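Local coordinates for DUF269-containing protein (PDB 3NJ2) that is of unknown function but belongs to the DUF269 family and is associated with nitrogen fixation in a cyanobacterium, at residues B[34-37]-B[38-42]; B[67-70]-B[71-75]; B[79-83]-B[84-88]; B[162-165]-B[166-170]. One frame throughout, in Å; residues are numbered along the deposited sequence.

Interaction 1. Residues B[34-37]-B[38-42]; sequences SPFL and QSLVQ
The side chain of F36 overlaps L40 one turn further along helix 35-46, with ring atom CE2 of F36 4.4 Å from CD2 of L40. In L40, CG anti to the backbone N (chi1 -180°) and the turn at chi2 (55°) together set CD2 beside the ring; the methyl meets it obliquely. The turn beneath is built from four i to i+4 backbone bonds: Q38 N to S34 O, S39 N to P35 O, L40 N to F36 O at 2.8 Å, and V41 N to L37 O. S34 caps the helix. Its OG accepts from L37 N at 3.0 Å in a nearly straight bond (N-H...O 175°), and the same oxygen is hydrogen-bonded to OD1 of N151. Q38 folds back over the cap, its CG lying 3.5 Å from S34 O, and this bent chain delivers NE2 to V31 O and D58 OD2. Methyl CG2 of V41 sits 3.2 Å from L37 O, close beside the carbonyl that its own N-H uses. On the buried sides, F36 packs on A95, I96 and L99 of helix 83-104, while L37 and L40 both reach I62 of helix 58-62. The chemistry therefore implies a helix start whose L37 amide is capped by S34 OG and whose surroundings are largely buried, with S39 OG bonded to A95 O among apolar neighbours.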
loop_
_atom_site.group_PDB
_atom_site.type_symbol
_atom_site.label_atom_id
_atom_site.label_comp_id
_atom_site.label_asym_id
_atom_site.label_seq_id
_atom_site.Cartn_x
_atom_site.Cartn_y
_atom_site.Cartn_z
ATOM N N SER B 34 -21.714 18.190 6.724
ATOM C CA SER B 34 -20.342 17.808 7.018
ATOM C C SER B 34 -19.366 17.832 5.878
ATOM O O SER B 34 -19.604 17.203 4.883
ATOM C CB SER B 34 -20.359 16.386 7.597
ATOM O OG SER B 34 -19.013 15.869 7.639
ATOM N N PRO B 35 -18.218 18.551 5.980
ATOM C CA PRO B 35 -17.284 18.523 4.834
ATOM C C PRO B 35 -16.740 17.091 4.612
ATOM O O PRO B 35 -16.510 16.738 3.506
ATOM C CB PRO B 35 -16.174 19.493 5.262
ATOM C CG PRO B 35 -16.937 20.479 6.100
ATOM C CD PRO B 35 -17.916 19.664 6.932
ATOM N N PHE B 36 -16.572 16.333 5.716
ATOM C CA PHE B 36 -16.141 14.944 5.577
ATOM C C PHE B 36 -17.145 14.081 4.850
ATOM O O PHE B 36 -16.760 13.439 3.909
ATOM C CB PHE B 36 -15.633 14.275 6.882
ATOM C CG PHE B 36 -15.291 12.864 6.629
ATOM C CD1 PHE B 36 -14.066 12.524 5.945
ATOM C CD2 PHE B 36 -16.171 11.826 7.024
ATOM C CE1 PHE B 36 -13.775 11.158 5.619
ATOM C CE2 PHE B 36 -15.844 10.538 6.683
ATOM C CZ PHE B 36 -14.688 10.218 5.957
ATOM N N LEU B 37 -18.391 14.108 5.322
ATOM C CA LEU B 37 -19.351 13.270 4.630
ATOM C C LEU B 37 -19.569 13.697 3.189
ATOM O O LEU B 37 -19.824 12.857 2.333
ATOM C CB LEU B 37 -20.668 13.194 5.451
ATOM C CG LEU B 37 -20.591 12.626 6.858
ATOM C CD1 LEU B 37 -21.929 12.609 7.654
ATOM C CD2 LEU B 37 -19.968 11.228 6.783
ATOM N N GLN B 38 -19.533 15.015 2.941
ATOM C CA GLN B 38 -19.601 15.473 1.616
ATOM C C GLN B 38 -18.414 14.953 0.733
ATOM O O GLN B 38 -18.591 14.550 -0.415
ATOM C CB GLN B 38 -19.835 16.970 1.571
ATOM C CG GLN B 38 -21.303 17.349 1.871
ATOM C CD GLN B 38 -22.235 16.801 0.797
ATOM O OE1 GLN B 38 -22.066 17.128 -0.400
ATOM N NE2 GLN B 38 -23.188 15.955 1.206
ATOM N N SER B 39 -17.218 14.964 1.277
ATOM C CA SER B 39 -16.079 14.413 0.606
ATOM C C SER B 39 -16.277 12.948 0.336
ATOM O O SER B 39 -16.016 12.504 -0.726
ATOM C CB SER B 39 -14.825 14.565 1.467
ATOM O OG SER B 39 -13.688 14.329 0.658
ATOM N N LEU B 40 -16.806 12.232 1.328
ATOM C CA LEU B 40 -16.994 10.792 1.137
ATOM C C LEU B 40 -18.032 10.517 0.034
ATOM O O LEU B 40 -17.827 9.652 -0.853
ATOM C CB LEU B 40 -17.432 10.158 2.452
ATOM C CG LEU B 40 -17.676 8.673 2.479
ATOM C CD1 LEU B 40 -16.416 7.886 1.957
ATOM C CD2 LEU B 40 -18.152 8.189 3.835
ATOM N N VAL B 41 -19.141 11.261 0.084
ATOM C CA VAL B 41 -20.184 11.119 -1.009
ATOM C C VAL B 41 -19.578 11.391 -2.395
ATOM O O VAL B 41 -19.774 10.641 -3.374
ATOM C CB VAL B 41 -21.463 12.035 -0.819
ATOM C CG1 VAL B 41 -22.425 11.982 -2.014
ATOM C CG2 VAL B 41 -22.173 11.676 0.438
ATOM N N GLN B 42 -18.807 12.445 -2.479
ATOM C CA GLN B 42 -18.097 12.768 -3.756
ATOM C C GLN B 42 -17.253 11.594 -4.280
ATOM O O GLN B 42 -17.275 11.222 -5.462
ATOM C CB GLN B 42 -17.265 14.001 -3.599
ATOM C CG GLN B 42 -16.483 14.402 -4.855
ATOM C CD GLN B 42 -15.494 15.563 -4.572
ATOM O OE1 GLN B 42 -15.222 15.928 -3.396
ATOM N NE2 GLN B 42 -14.917 16.109 -5.641
#

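Interaction 2. Residues B[67-70]-B[71-75]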
loop_
_atom_site.group_PDB
_atom_site.type_symbol
_atom_site.label_atom_id
_atom_site.label_comp_id
_atom_site.label_asym_id
_atom_site.label_seq_id
_atom_site.Cartn_x
_atom_site.Cartn_y
_atom_site.Cartn_z
ATOM N N ILE B 67 -23.531 0.434 9.900
ATOM C CA ILE B 67 -23.986 -0.934 10.030
ATOM C C ILE B 67 -23.983 -1.165 11.513
ATOM O O ILE B 67 -22.975 -0.934 12.158
ATOM C CB ILE B 67 -22.968 -1.985 9.361
ATOM C CG1 ILE B 67 -22.668 -1.801 7.869
ATOM C CG2 ILE B 67 -23.586 -3.392 9.406
ATOM C CD1 ILE B 67 -21.412 -2.635 7.369
ATOM N N PRO B 68 -25.115 -1.630 12.067
ATOM C CA PRO B 68 -25.213 -1.906 13.492
ATOM C C PRO B 68 -24.081 -2.832 14.015
ATOM O O PRO B 68 -23.765 -3.823 13.375
ATOM C CB PRO B 68 -26.607 -2.567 13.621
ATOM C CG PRO B 68 -27.407 -2.057 12.378
ATOM C CD PRO B 68 -26.309 -2.051 11.312
ATOM N N LYS B 69 -23.535 -2.501 15.185
ATOM C CA LYS B 69 -22.400 -3.239 15.790
ATOM C C LYS B 69 -22.599 -4.763 15.687
ATOM O O LYS B 69 -21.712 -5.519 15.255
ATOM C CB LYS B 69 -22.261 -2.791 17.255
ATOM C CG LYS B 69 -21.064 -3.364 18.064
ATOM C CD LYS B 69 -21.478 -3.733 19.540
ATOM C CE LYS B 69 -21.762 -2.509 20.466
ATOM N NZ LYS B 69 -21.345 -2.777 21.907
ATOM N N LYS B 70 -23.812 -5.186 16.004
ATOM C CA LYS B 70 -24.158 -6.592 16.101
ATOM C C LYS B 70 -24.127 -7.271 14.748
ATOM O O LYS B 70 -23.586 -8.345 14.623
ATOM C CB LYS B 70 -25.531 -6.714 16.786
ATOM C CG LYS B 70 -26.239 -8.019 16.605
ATOM C CD LYS B 70 -26.163 -8.857 17.922
ATOM C CE LYS B 70 -27.252 -9.930 18.008
ATOM N NZ LYS B 70 -27.342 -10.780 16.785
ATOM N N LYS B 71 -24.671 -6.612 13.725
ATOM C CA LYS B 71 -24.652 -7.104 12.333
ATOM C C LYS B 71 -23.225 -7.114 11.802
ATOM O O LYS B 71 -22.810 -8.077 11.130
ATOM C CB LYS B 71 -25.573 -6.224 11.442
ATOM C CG LYS B 71 -25.801 -6.699 10.022
ATOM C CD LYS B 71 -26.776 -5.750 9.285
ATOM C CE LYS B 71 -26.627 -5.822 7.757
ATOM N NZ LYS B 71 -27.230 -7.087 7.185
ATOM N N ARG B 72 -22.480 -6.062 12.143
ATOM C CA ARG B 72 -21.095 -5.978 11.725
ATOM C C ARG B 72 -20.228 -7.146 12.225
ATOM O O ARG B 72 -19.469 -7.753 11.402
ATOM C CB ARG B 72 -20.508 -4.646 12.141
ATOM C CG ARG B 72 -19.872 -3.983 11.016
ATOM C CD ARG B 72 -19.393 -2.576 11.350
ATOM N NE ARG B 72 -18.800 -2.315 12.645
ATOM C CZ ARG B 72 -19.308 -1.484 13.549
ATOM N NH1 ARG B 72 -20.527 -0.957 13.376
ATOM N NH2 ARG B 72 -18.653 -1.253 14.692
ATOM N N ARG B 73 -20.378 -7.439 13.531
ATOM C CA ARG B 73 -19.607 -8.516 14.226
ATOM C C ARG B 73 -19.861 -9.863 13.567
ATOM O O ARG B 73 -19.009 -10.739 13.617
ATOM C CB ARG B 73 -19.816 -8.549 15.754
ATOM C CG ARG B 73 -21.154 -9.156 16.297
ATOM C CD ARG B 73 -21.192 -9.399 17.839
ATOM N NE ARG B 73 -22.143 -8.488 18.497
ATOM C CZ ARG B 73 -21.823 -7.362 19.156
ATOM N NH1 ARG B 73 -20.552 -6.980 19.320
ATOM N NH2 ARG B 73 -22.791 -6.614 19.678
ATOM N N GLU B 74 -21.015 -10.002 12.904
ATOM C CA GLU B 74 -21.479 -11.231 12.281
ATOM C C GLU B 74 -21.122 -11.421 10.811
ATOM O O GLU B 74 -21.494 -12.422 10.219
ATOM C CB GLU B 74 -23.025 -11.386 12.488
ATOM C CG GLU B 74 -23.448 -12.196 13.723
ATOM C CD GLU B 74 -24.659 -11.603 14.489
ATOM O OE1 GLU B 74 -25.447 -10.833 13.886
ATOM O OE2 GLU B 74 -24.814 -11.915 15.706
ATOM N N ILE B 75 -20.447 -10.452 10.182
ATOM C CA ILE B 75 -19.939 -10.638 8.816
ATOM C C ILE B 75 -18.787 -11.657 8.792
ATOM O O ILE B 75 -17.855 -11.532 9.628
ATOM C CB ILE B 75 -19.490 -9.258 8.187
ATOM C CG1 ILE B 75 -20.732 -8.363 8.055
ATOM C CG2 ILE B 75 -18.771 -9.409 6.822
ATOM C CD1 ILE B 75 -20.450 -6.916 7.654
#
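Helix 69-73 is a short surface helix with P68 at its N-cap position, and the contact spans its entry and exit. Two backbone bonds define the turn: R72 N to P68 O, and R73 N to K69 O at 2.9 Å. R72 also turns back on the residue before the cap. Its NH1 donates to I67 O at 2.7 Å, and the oxygen lies at the edge of the guanidinium, in its plane; the N-H...O angle of 131° shows a short but bent bond. The aliphatic part of R72 passes at a slant across I67, CG of R72 being 4.0 Å from CB of I67, and the bend at chi3 (39°) swings the guanidinium round to the carbonyl. CG2 of I67 also meets CD of K71, and CD1 of I67 comes within 4.4 Å of CD1 of I75. On another side of the helix, K70 and E74 form a salt bridge, NZ of K70 standing 3.0 Å from OE2 of E74 on the syn lone pair; the bond to OE1 is weak. The R73 guanidinium folds back over the first turn, with K69 O above its centre on one face and NH2 of R73 3.2 Å from CD of K69. K69 NZ and R73 NH2 remain 4.7 Å apart, so their like charges probably repel mildly. Beyond the helix, D145 makes a salt bridge with R72 NH1, I67 shares backbone hydrogen bonds with F144, and I75 O accepts from R141 NE, so both ends of helix 69-73 are tied to the loop between strand 129-136 and helix 147-167.

Interaction 3. Residues B[79-83]-B[84-88]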
loop_
_atom_site.group_PDB
_atom_site.type_symbol
_atom_site.label_atom_id
_atom_site.label_comp_id
_atom_site.label_asym_id
_atom_site.label_seq_id
_atom_site.Cartn_x
_atom_site.Cartn_y
_atom_site.Cartn_z
ATOM N N GLY B 79 -14.398 -15.014 2.758
ATOM C CA GLY B 79 -13.795 -14.638 1.437
ATOM C C GLY B 79 -12.422 -13.968 1.512
ATOM O O GLY B 79 -11.946 -13.683 2.616
ATOM N N ASP B 80 -11.743 -13.808 0.369
ATOM C CA ASP B 80 -11.049 -12.546 0.087
ATOM C C ASP B 80 -12.098 -11.484 0.322
ATOM O O ASP B 80 -13.302 -11.776 0.303
ATOM C CB ASP B 80 -10.579 -12.467 -1.400
ATOM C CG ASP B 80 -9.107 -12.883 -1.606
ATOM O OD1 ASP B 80 -8.534 -13.570 -0.722
ATOM O OD2 ASP B 80 -8.531 -12.524 -2.691
ATOM N N ILE B 81 -11.659 -10.249 0.551
ATOM C CA ILE B 81 -12.660 -9.233 0.832
ATOM C C ILE B 81 -13.551 -8.969 -0.395
ATOM O O ILE B 81 -13.019 -8.903 -1.502
ATOM C CB ILE B 81 -11.962 -7.935 1.284
ATOM C CG1 ILE B 81 -13.012 -6.902 1.741
ATOM C CG2 ILE B 81 -11.000 -7.351 0.196
ATOM C CD1 ILE B 81 -12.402 -5.644 2.384
ATOM N N ASP B 82 -14.876 -8.829 -0.180
ATOM C CA ASP B 82 -15.716 -8.354 -1.302
ATOM C C ASP B 82 -15.124 -7.068 -1.990
ATOM O O ASP B 82 -14.775 -6.084 -1.271
ATOM C CB ASP B 82 -17.114 -8.073 -0.857
ATOM C CG ASP B 82 -17.905 -7.539 -1.978
ATOM O OD1 ASP B 82 -18.165 -8.312 -2.945
ATOM O OD2 ASP B 82 -18.191 -6.335 -1.915
ATOM N N PRO B 83 -14.995 -7.049 -3.339
ATOM C CA PRO B 83 -14.444 -5.834 -3.939
ATOM C C PRO B 83 -15.258 -4.591 -3.671
ATOM O O PRO B 83 -14.658 -3.533 -3.748
ATOM C CB PRO B 83 -14.468 -6.109 -5.459
ATOM C CG PRO B 83 -14.104 -7.595 -5.525
ATOM C CD PRO B 83 -14.890 -8.188 -4.291
ATOM N N THR B 84 -16.579 -4.691 -3.453
ATOM C CA THR B 84 -17.366 -3.488 -3.106
ATOM C C THR B 84 -16.969 -2.916 -1.727
ATOM O O THR B 84 -16.883 -1.678 -1.531
ATOM C CB THR B 84 -18.856 -3.754 -3.208
ATOM O OG1 THR B 84 -19.131 -4.048 -4.582
ATOM C CG2 THR B 84 -19.660 -2.588 -2.722
ATOM N N THR B 85 -16.791 -3.809 -0.747
ATOM C CA THR B 85 -16.372 -3.416 0.607
ATOM C C THR B 85 -14.964 -2.795 0.484
ATOM O O THR B 85 -14.682 -1.759 1.121
ATOM C CB THR B 85 -16.313 -4.610 1.559
ATOM O OG1 THR B 85 -17.658 -5.096 1.748
ATOM C CG2 THR B 85 -15.860 -4.109 2.979
ATOM N N LYS B 86 -14.087 -3.431 -0.292
ATOM C CA LYS B 86 -12.740 -2.882 -0.525
ATOM C C LYS B 86 -12.790 -1.454 -1.121
ATOM O O LYS B 86 -12.079 -0.555 -0.647
ATOM C CB LYS B 86 -11.898 -3.800 -1.376
ATOM C CG LYS B 86 -10.566 -3.265 -1.611
ATOM C CD LYS B 86 -9.729 -4.229 -2.422
ATOM C CE LYS B 86 -8.290 -3.793 -2.384
ATOM N NZ LYS B 86 -7.452 -4.918 -2.966
ATOM N N LEU B 87 -13.717 -1.276 -2.069
ATOM C CA LEU B 87 -13.940 0.044 -2.691
ATOM C C LEU B 87 -14.502 1.028 -1.652
ATOM O O LEU B 87 -14.064 2.208 -1.664
ATOM C CB LEU B 87 -14.886 -0.145 -3.930
ATOM C CG LEU B 87 -15.036 1.212 -4.669
ATOM C CD1 LEU B 87 -13.761 1.897 -5.181
ATOM C CD2 LEU B 87 -15.898 0.956 -5.914
ATOM N N ARG B 88 -15.347 0.611 -0.724
ATOM C CA ARG B 88 -15.756 1.503 0.410
ATOM C C ARG B 88 -14.583 1.938 1.234
ATOM O O ARG B 88 -14.498 3.095 1.555
ATOM C CB ARG B 88 -16.851 0.957 1.399
ATOM C CG ARG B 88 -18.242 0.899 0.713
ATOM C CD ARG B 88 -19.307 0.800 1.739
ATOM N NE ARG B 88 -19.130 -0.462 2.509
ATOM C CZ ARG B 88 -19.528 -1.658 2.061
ATOM N NH1 ARG B 88 -20.135 -1.784 0.871
ATOM N NH2 ARG B 88 -19.325 -2.758 2.791
HETATM O O HOH W 1 -20.400 -4.839 0.295
HETATM O O HOH W 2 -18.500 -6.642 -5.225
#
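Capping bonds come first: D82 occupies the N-cap position of helix 83-104, and its OD2 accepts from T85 N at 3.1 Å and, weakly, from T84 N at 2.8 Å, where the N-H...O angle is only 120°. With CG anti to the backbone N (chi1 177°), the carboxylate reaches forward over the first turn; T85 N approaches OD2 on its anti side, 25° out of the carboxylate plane. Backbone bonds continue the turn, K86 N bonding to D82 O and L87 N to P83 O. Water adds two bridges. One water donates to D82 OD1 at 2.8 Å and is hydrogen-bonded to T84 OG1 at 2.7 Å; the other links T85 OG1 to R88 NH1, which donates to it at 3.1 Å, and gives D82 OD2 a weak third link. The apolar part is I81, whose CD1 meets CG2 of T85 at 3.8 Å while its CG2 lies 4.0 Å from CB of K86; I81 also touches I89 further along the helix and A139 in a loop. Altogether, a carboxylate is held against the first amides of a long helix. The helix's N-terminal dipole and the water-bridged R88 would both be expected to stabilise its negative charge, so an ionised D82 fits the geometry.

Interaction 4. Residues B[162-165]-B[166-170]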
loop_
_atom_site.group_PDB
_atom_site.type_symbol
_atom_site.label_atom_id
_atom_site.label_comp_id
_atom_site.label_asym_id
_atom_site.label_seq_id
_atom_site.Cartn_x
_atom_site.Cartn_y
_atom_site.Cartn_z
ATOM N N ILE B 162 -3.671 16.746 8.329
ATOM C CA ILE B 162 -3.404 18.168 8.164
ATOM C C ILE B 162 -2.329 18.663 9.137
ATOM O O ILE B 162 -1.457 19.396 8.691
ATOM C CB ILE B 162 -4.706 19.005 8.221
ATOM C CG1 ILE B 162 -5.489 18.709 6.950
ATOM C CG2 ILE B 162 -4.402 20.518 8.251
ATOM C CD1 ILE B 162 -7.010 18.988 7.089
ATOM N N GLU B 163 -2.453 18.257 10.383
ATOM C CA GLU B 163 -1.449 18.662 11.415
ATOM C C GLU B 163 -0.072 18.167 11.014
ATOM O O GLU B 163 0.947 18.894 11.125
ATOM C CB GLU B 163 -1.833 18.151 12.759
ATOM C CG GLU B 163 -3.003 18.846 13.486
ATOM C CD GLU B 163 -3.414 18.047 14.747
ATOM O OE1 GLU B 163 -2.761 16.983 15.092
ATOM O OE2 GLU B 163 -4.407 18.477 15.399
ATOM N N LEU B 164 -0.003 16.971 10.423
ATOM C CA LEU B 164 1.294 16.464 9.992
ATOM C C LEU B 164 1.910 17.257 8.873
ATOM O O LEU B 164 3.081 17.560 8.949
ATOM C CB LEU B 164 1.188 14.957 9.609
ATOM C CG LEU B 164 1.075 13.983 10.750
ATOM C CD1 LEU B 164 0.675 12.582 10.202
ATOM C CD2 LEU B 164 2.342 13.937 11.533
ATOM N N VAL B 165 1.128 17.612 7.855
ATOM C CA VAL B 165 1.650 18.430 6.761
ATOM C C VAL B 165 2.135 19.797 7.332
ATOM O O VAL B 165 3.222 20.257 6.952
ATOM C CB VAL B 165 0.588 18.739 5.702
ATOM C CG1 VAL B 165 1.168 19.601 4.524
ATOM C CG2 VAL B 165 -0.007 17.482 5.158
ATOM N N ASN B 166 1.375 20.378 8.274
ATOM C CA ASN B 166 1.753 21.681 8.849
ATOM C C ASN B 166 3.037 21.523 9.642
ATOM O O ASN B 166 3.854 22.446 9.723
ATOM C CB ASN B 166 0.674 22.157 9.771
ATOM C CG ASN B 166 -0.495 22.701 9.032
ATOM O OD1 ASN B 166 -0.333 23.194 7.913
ATOM N ND2 ASN B 166 -1.649 22.730 9.695
ATOM N N LYS B 167 3.242 20.354 10.232
ATOM C CA LYS B 167 4.431 20.158 11.091
ATOM C C LYS B 167 5.688 19.839 10.250
ATOM O O LYS B 167 6.819 20.291 10.666
ATOM C CB LYS B 167 4.100 19.074 12.117
ATOM C CG LYS B 167 5.136 18.818 13.152
ATOM C CD LYS B 167 4.442 18.105 14.292
ATOM C CE LYS B 167 5.452 17.521 15.263
ATOM N NZ LYS B 167 4.783 16.917 16.450
ATOM N N PHE B 168 5.575 19.243 9.046
ATOM C CA PHE B 168 6.691 18.618 8.284
ATOM C C PHE B 168 6.698 19.066 6.849
ATOM O O PHE B 168 6.691 18.267 5.921
ATOM C CB PHE B 168 6.615 17.054 8.431
ATOM C CG PHE B 168 6.784 16.562 9.813
ATOM C CD1 PHE B 168 7.957 16.831 10.539
ATOM C CD2 PHE B 168 5.818 15.759 10.404
ATOM C CE1 PHE B 168 8.121 16.342 11.861
ATOM C CE2 PHE B 168 6.003 15.260 11.699
ATOM C CZ PHE B 168 7.172 15.568 12.429
ATOM N N PRO B 169 6.692 20.408 6.583
ATOM C CA PRO B 169 6.742 20.814 5.173
ATOM C C PRO B 169 7.979 20.366 4.456
ATOM O O PRO B 169 7.924 20.169 3.225
ATOM C CB PRO B 169 6.773 22.369 5.242
ATOM C CG PRO B 169 7.333 22.670 6.601
ATOM C CD PRO B 169 6.790 21.548 7.505
ATOM N N GLU B 170 9.087 20.126 5.204
ATOM C CA GLU B 170 10.320 19.738 4.612
ATOM C C GLU B 170 10.287 18.345 3.980
ATOM O O GLU B 170 11.046 18.035 3.078
ATOM C CB GLU B 170 11.501 19.861 5.585
ATOM C CG GLU B 170 11.552 18.744 6.708
ATOM C CD GLU B 170 10.628 19.013 7.855
ATOM O OE1 GLU B 170 9.810 19.992 7.804
ATOM O OE2 GLU B 170 10.726 18.279 8.907
#
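N166, the first residue of 166-170, lies side by side with I162, its ND2 3.8 Å from CG2 of I162, and its backbone N donates to I162 O at 3.0 Å. K167 N bonds to E163 O at 2.9 Å with an angle of 135°, and only weakly to L164 O. The bonding pattern thus starts to slip from i+4 toward i+3 as helix 147-167 ends. At F168 the slip is plain: its N-H is divided between weak bonds to L164 O at 3.0 Å and V165 O at 3.3 Å, and F168 is the residue that leaves helical phi/psi. It is also the N-cap residue of the next helix, so one residue joins the two. With CG beside the backbone N (chi1 -63°), the ring of F168 leans back over the last turn, its CD2 toward L164 O. CE2 of F168 lies 3.9 Å from CD2 of L164, and this methyl sits at the ring edge, in its plane. CG of K167 covers one face of the ring, 3.8 Å above its centre. P169, which has no amide hydrogen to give, starts the next helix and sets its CD 3.8 Å from V165 O. Around this junction, I162 and V165 pack on T104 of helix 83-104, V165 also touches V131, and F168 touches L129 at strand 129-136. L164 and F168 further meet K128 and V171 of the second subunit, placing the break between helices 147-167 and 169-172 at the dimer contact.

The four contacts follow one another along the chain without overlap, each a local turn at a helix end. Interaction 1 opens helix 35-46, interaction 2 spans helix 69-73, interaction 3 starts helix 83-104, and interaction 4 joins helix 147-167 to helix 169-172. Interactions 2 and 3 adjoin in sequence, their centres 16 Å apart, whereas 2 and 4 lie 36 Å apart on opposite sides of the chain's centre. Of the four, interaction 4 alone touches the second subunit. Helix 83-104 thus runs from the surface turn of interaction 3, past F36 at the buried start of helix 35-46, to V165 beside the helix junction at the second subunit, tying three contacts into one fold.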